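Local coordinates for protein eukaryotic initiation factor 4F subunit p150 (Saccharomyces cerevisiae, PDB 2VSO) that serves as a scaffold of the cap-binding eIF4F complex in translation initiation, with a middle domain that binds eIF4A, at residues K139-K144 against R172-V177; S168-G173 against S208-T213. All blocks are in the same frame, centred on the assembly; numbering follows the deposited sequence.

Interaction 1 (K139-K144 against R172-V177)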
loop_
_atom_site.group_PDB
_atom_site.type_symbol
_atom_site.label_atom_id
_atom_site.label_comp_id
_atom_site.label_asym_id
_atom_site.label_seq_id
_atom_site.Cartn_x
_atom_site.Cartn_y
_atom_site.Cartn_z
ATOM N N LYS C 139 2.022 7.087 28.662
ATOM C CA LYS C 139 0.687 7.496 28.212
ATOM C C LYS C 139 -0.243 6.300 28.005
ATOM O O LYS C 139 -1.419 6.345 28.373
ATOM C CB LYS C 139 0.765 8.307 26.917
ATOM C CG LYS C 139 1.702 9.503 26.972
ATOM C CD LYS C 139 1.481 10.381 25.760
ATOM C CE LYS C 139 2.585 11.396 25.583
ATOM N NZ LYS C 139 2.459 12.111 24.274
ATOM N N GLY C 140 0.282 5.239 27.396
ATOM C CA GLY C 140 -0.452 3.990 27.261
ATOM C C GLY C 140 -1.528 3.980 26.192
ATOM O O GLY C 140 -1.631 4.901 25.382
ATOM N N TRP C 141 -2.330 2.921 26.191
ATOM C CA TRP C 141 -3.381 2.738 25.192
ATOM C C TRP C 141 -4.141 1.440 25.479
ATOM O O TRP C 141 -3.686 0.629 26.287
ATOM C CB TRP C 141 -2.791 2.746 23.769
ATOM C CG TRP C 141 -2.017 1.505 23.385
ATOM C CD1 TRP C 141 -2.521 0.374 22.804
ATOM C CD2 TRP C 141 -0.606 1.285 23.530
ATOM N NE1 TRP C 141 -1.516 -0.540 22.598
ATOM C CE2 TRP C 141 -0.333 -0.007 23.036
ATOM C CE3 TRP C 141 0.451 2.048 24.044
ATOM C CZ2 TRP C 141 0.950 -0.555 23.041
ATOM C CZ3 TRP C 141 1.724 1.505 24.037
ATOM C CH2 TRP C 141 1.963 0.214 23.530
ATOM N N THR C 142 -5.304 1.255 24.850
ATOM C CA THR C 142 -6.068 0.015 25.028
ATOM C C THR C 142 -6.080 -0.835 23.759
ATOM O O THR C 142 -6.125 -0.307 22.647
ATOM C CB THR C 142 -7.533 0.268 25.501
ATOM O OG1 THR C 142 -8.221 1.088 24.548
ATOM C CG2 THR C 142 -7.564 0.939 26.878
ATOM N N ASP C 143 -6.036 -2.153 23.930
ATOM C CA ASP C 143 -6.078 -3.060 22.789
ATOM C C ASP C 143 -7.490 -3.203 22.213
ATOM O O ASP C 143 -7.684 -3.117 20.999
ATOM C CB ASP C 143 -5.522 -4.437 23.159
ATOM C CG ASP C 143 -5.553 -5.404 21.991
ATOM O OD1 ASP C 143 -5.455 -4.933 20.838
ATOM O OD2 ASP C 143 -5.679 -6.626 22.222
ATOM N N LYS C 144 -8.467 -3.427 23.088
ATOM C CA LYS C 144 -9.839 -3.632 22.649
ATOM C C LYS C 144 -10.525 -2.318 22.345
ATOM O O LYS C 144 -10.574 -1.423 23.189
ATOM C CB LYS C 144 -10.635 -4.410 23.698
ATOM C CG LYS C 144 -10.251 -5.881 23.798
ATOM C CD LYS C 144 -11.244 -6.657 24.650
ATOM C CE LYS C 144 -11.311 -6.110 26.064
ATOM N NZ LYS C 144 -12.125 -6.991 26.946
ATOM N N ARG C 172 -1.086 4.673 17.310
ATOM C CA ARG C 172 0.130 5.396 17.683
ATOM C C ARG C 172 0.968 4.649 18.713
ATOM O O ARG C 172 2.189 4.649 18.640
ATOM C CB ARG C 172 -0.204 6.803 18.182
ATOM C CG ARG C 172 -0.687 7.728 17.081
ATOM C CD ARG C 172 -1.101 9.078 17.624
ATOM N NE ARG C 172 -1.660 9.930 16.579
ATOM C CZ ARG C 172 -2.183 11.131 16.801
ATOM N NH1 ARG C 172 -2.220 11.617 18.037
ATOM N NH2 ARG C 172 -2.671 11.845 15.796
ATOM N N GLY C 173 0.314 4.013 19.674
ATOM C CA GLY C 173 1.029 3.162 20.607
ATOM C C GLY C 173 1.780 2.054 19.885
ATOM O O GLY C 173 2.979 1.876 20.094
ATOM N N LEU C 174 1.071 1.313 19.033
ATOM C CA LEU C 174 1.670 0.226 18.259
ATOM C C LEU C 174 2.736 0.729 17.289
ATOM O O LEU C 174 3.707 0.046 17.030
ATOM C CB LEU C 174 0.586 -0.578 17.524
ATOM C CG LEU C 174 -0.213 -1.387 18.542
ATOM C CD1 LEU C 174 -1.144 -2.393 17.892
ATOM C CD2 LEU C 174 0.775 -2.077 19.486
ATOM N N GLY C 175 2.540 1.922 16.742
ATOM C CA GLY C 175 3.558 2.533 15.919
ATOM C C GLY C 175 4.824 2.767 16.735
ATOM O O GLY C 175 5.936 2.674 16.217
ATOM N N LEU C 176 4.651 3.065 18.018
ATOM C CA LEU C 176 5.791 3.277 18.900
ATOM C C LEU C 176 6.550 1.995 19.230
ATOM O O LEU C 176 7.775 1.974 19.137
ATOM C CB LEU C 176 5.371 3.988 20.180
ATOM C CG LEU C 176 6.379 3.860 21.315
ATOM C CD1 LEU C 176 7.476 4.929 21.208
ATOM C CD2 LEU C 176 5.640 3.940 22.634
ATOM N N VAL C 177 5.838 0.933 19.610
ATOM C CA VAL C 177 6.494 -0.344 19.902
ATOM C C VAL C 177 7.331 -0.718 18.702
ATOM O O VAL C 177 8.430 -1.267 18.824
ATOM C CB VAL C 177 5.506 -1.493 20.170
ATOM C CG1 VAL C 177 4.701 -1.235 21.441
ATOM C CG2 VAL C 177 4.603 -1.645 19.017
#

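Interaction 2 (S168-G173 against S208-T213)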
loop_
_atom_site.group_PDB
_atom_site.type_symbol
_atom_site.label_atom_id
_atom_site.label_comp_id
_atom_site.label_asym_id
_atom_site.label_seq_id
_atom_site.Cartn_x
_atom_site.Cartn_y
_atom_site.Cartn_z
ATOM N N SER C 168 -6.688 5.977 17.091
ATOM C CA SER C 168 -5.413 6.657 16.907
ATOM C C SER C 168 -4.477 6.442 18.103
ATOM O O SER C 168 -3.256 6.399 17.953
ATOM C CB SER C 168 -5.649 8.145 16.670
ATOM O OG SER C 168 -6.501 8.332 15.556
ATOM N N ALA C 169 -5.065 6.310 19.285
ATOM C CA ALA C 169 -4.321 5.950 20.474
ATOM C C ALA C 169 -3.629 4.594 20.361
ATOM O O ALA C 169 -2.489 4.427 20.803
ATOM C CB ALA C 169 -5.236 5.957 21.661
ATOM N N LYS C 170 -4.322 3.619 19.790
ATOM C CA LYS C 170 -3.760 2.284 19.661
ATOM C C LYS C 170 -2.787 2.313 18.501
ATOM O O LYS C 170 -1.645 1.878 18.611
ATOM C CB LYS C 170 -4.864 1.254 19.420
ATOM C CG LYS C 170 -4.378 -0.166 19.234
ATOM C CD LYS C 170 -5.551 -1.124 19.119
ATOM C CE LYS C 170 -5.098 -2.513 18.744
ATOM N NZ LYS C 170 -6.223 -3.293 18.169
ATOM N N ARG C 171 -3.240 2.857 17.388
ATOM C CA ARG C 171 -2.401 2.937 16.212
ATOM C C ARG C 171 -1.045 3.548 16.604
ATOM O O ARG C 171 0.015 2.986 16.310
ATOM C CB ARG C 171 -3.121 3.730 15.117
ATOM C CG ARG C 171 -2.251 4.160 13.971
ATOM C CD ARG C 171 -2.989 5.116 13.050
ATOM N NE ARG C 171 -3.050 6.470 13.594
ATOM C CZ ARG C 171 -2.174 7.433 13.312
ATOM N NH1 ARG C 171 -1.161 7.198 12.485
ATOM N NH2 ARG C 171 -2.313 8.634 13.858
ATOM N N ARG C 172 -1.086 4.673 17.310
ATOM C CA ARG C 172 0.130 5.396 17.683
ATOM C C ARG C 172 0.968 4.649 18.713
ATOM O O ARG C 172 2.189 4.649 18.640
ATOM C CB ARG C 172 -0.204 6.803 18.182
ATOM C CG ARG C 172 -0.687 7.728 17.081
ATOM C CD ARG C 172 -1.101 9.078 17.624
ATOM N NE ARG C 172 -1.660 9.930 16.579
ATOM C CZ ARG C 172 -2.183 11.131 16.801
ATOM N NH1 ARG C 172 -2.220 11.617 18.037
ATOM N NH2 ARG C 172 -2.671 11.845 15.796
ATOM N N GLY C 173 0.314 4.013 19.674
ATOM C CA GLY C 173 1.029 3.162 20.607
ATOM C C GLY C 173 1.780 2.054 19.885
ATOM O O GLY C 173 2.979 1.876 20.094
ATOM N N SER C 208 -7.467 -11.877 25.154
ATOM C CA SER C 208 -8.129 -11.848 23.846
ATOM C C SER C 208 -7.538 -10.782 22.926
ATOM O O SER C 208 -8.070 -9.675 22.821
ATOM C CB SER C 208 -9.646 -11.661 23.994
ATOM O OG SER C 208 -9.985 -10.312 24.267
ATOM N N PRO C 209 -6.439 -11.130 22.242
ATOM C CA PRO C 209 -5.611 -10.206 21.457
ATOM C C PRO C 209 -6.257 -9.844 20.130
ATOM O O PRO C 209 -6.804 -10.718 19.465
ATOM C CB PRO C 209 -4.329 -11.011 21.197
ATOM C CG PRO C 209 -4.469 -12.301 22.004
ATOM C CD PRO C 209 -5.930 -12.509 22.178
ATOM N N SER C 210 -6.192 -8.570 19.756
ATOM C CA SER C 210 -6.718 -8.131 18.474
ATOM C C SER C 210 -5.704 -8.466 17.389
ATOM O O SER C 210 -4.559 -8.790 17.682
ATOM C CB SER C 210 -7.017 -6.632 18.488
ATOM O OG SER C 210 -5.820 -5.875 18.539
ATOM N N GLU C 211 -6.117 -8.399 16.133
ATOM C CA GLU C 211 -5.218 -8.786 15.059
ATOM C C GLU C 211 -4.091 -7.775 14.808
ATOM O O GLU C 211 -2.999 -8.152 14.395
ATOM C CB GLU C 211 -5.997 -9.128 13.788
ATOM C CG GLU C 211 -6.677 -10.487 13.901
ATOM C CD GLU C 211 -7.180 -11.027 12.579
ATOM O OE1 GLU C 211 -7.213 -10.261 11.591
ATOM O OE2 GLU C 211 -7.548 -12.222 12.542
ATOM N N GLU C 212 -4.347 -6.500 15.075
ATOM C CA GLU C 212 -3.305 -5.485 14.975
ATOM C C GLU C 212 -2.181 -5.719 15.992
ATOM O O GLU C 212 -1.007 -5.529 15.687
ATOM C CB GLU C 212 -3.889 -4.085 15.161
ATOM C CG GLU C 212 -5.150 -3.826 14.361
ATOM C CD GLU C 212 -5.611 -2.397 14.496
ATOM O OE1 GLU C 212 -4.868 -1.598 15.108
ATOM O OE2 GLU C 212 -6.712 -2.074 13.999
ATOM N N THR C 213 -2.547 -6.138 17.199
ATOM C CA THR C 213 -1.565 -6.407 18.243
ATOM C C THR C 213 -0.667 -7.586 17.886
ATOM O O THR C 213 0.556 -7.498 17.998
ATOM C CB THR C 213 -2.247 -6.641 19.607
ATOM O OG1 THR C 213 -2.705 -5.387 20.121
ATOM C CG2 THR C 213 -1.285 -7.239 20.590
#

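Interaction 1 (K139-K144 against R172-V177)
The indole of Trp141 lies on the backbone of Gly173, in helix 163-185. The segment leading to it leaves helix 122-139 at Gly140. That glycine has a positive phi (77°), a backbone shape that suits glycine. Trp141 follows in an extended backbone. Its CG sits between the backbone N and the carbonyl carbon (chi1 73°), and this turns the ring toward the helix. Gly173 CA stands over one face of the six-membered ring, 3.8 Å from the centroid and 17° off the ring normal, in a CH-pi contact. One helical turn on, Val177 CG1 meets Trp141 CH2 obliquely at 3.7 Å. Leu174 runs across the indole at about a right angle, with CD2 3.9 Å from Trp141 CZ2. Arg200, on helix 191-206, adds a cation-pi contact to the ring. Further along, Asp143 carries the loop on to the start of helix 211-228. This places the loop against helices 163-185, 191-206 and 211-228 of the MIF4G domain, a HEAT-repeat-type fold. No hydrogen bond joins the two segments. The contact is apolar: a glycine without a side chain lets the ring come down on the main chain, and Leu174 and Val177 add carbon contacts.

Interaction 2 (S168-G173 against S208-T213)
Lys170 NZ donates a hydrogen bond to Ser210 OG, at 2.6 Å. The same ammonium also bonds to the backbone O of Asp143, and Ser210 OG is itself bonded to Asp143 OD1. The amine is therefore gripped by the loop as well as by the serine. Glu212 OE1 forms a salt bridge to Lys170 NZ that is long, at 3.8 Å. The lysine reaches this site because CG is anti to the backbone N (chi1 178°) and the rest of the chain is fully extended. It spans the gap between two helices of the MIF4G domain, a stack of helices of the HEAT-repeat type. Ser210 occupies the N-cap position of helix 211-228. A helix start would tend to disfavour a nearby ammonium, and Asp143 O, Ser210 OG and the obliquely crossing Glu212 probably compensate. A methionine in place of Lys170 would probably leave Ser210 OG and Asp143 O without their shared donor and end the long charge pairing with Glu212. Between the two segments the remaining contacts are few. Lys170 CE lies 4.0 Å from Thr213 OG1, and Lys170 CD is 4.1 Å from Glu212 OE1. Farther back, the lysine side chain also touches Trp141 of the preceding loop.

From the N terminus, the chain leaves helix 122-139 and enters the loop of interaction 1. It then passes through a linker, partly not modelled, into helix 163-185. There 172-177 closes the first loop. Interaction 2 starts on the same helix, sharing Arg172 and Gly173, and closes a second loop at 208-213 after helix 191-206. The two loops cross: interaction 2 begins on helix 163-185 before the span of interaction 1 has ended. Their centres are about 6 Å apart, and Asp143 bridges the two contacts. Together they tie the 139-144 loop, helix 163-185 and the start of helix 211-228.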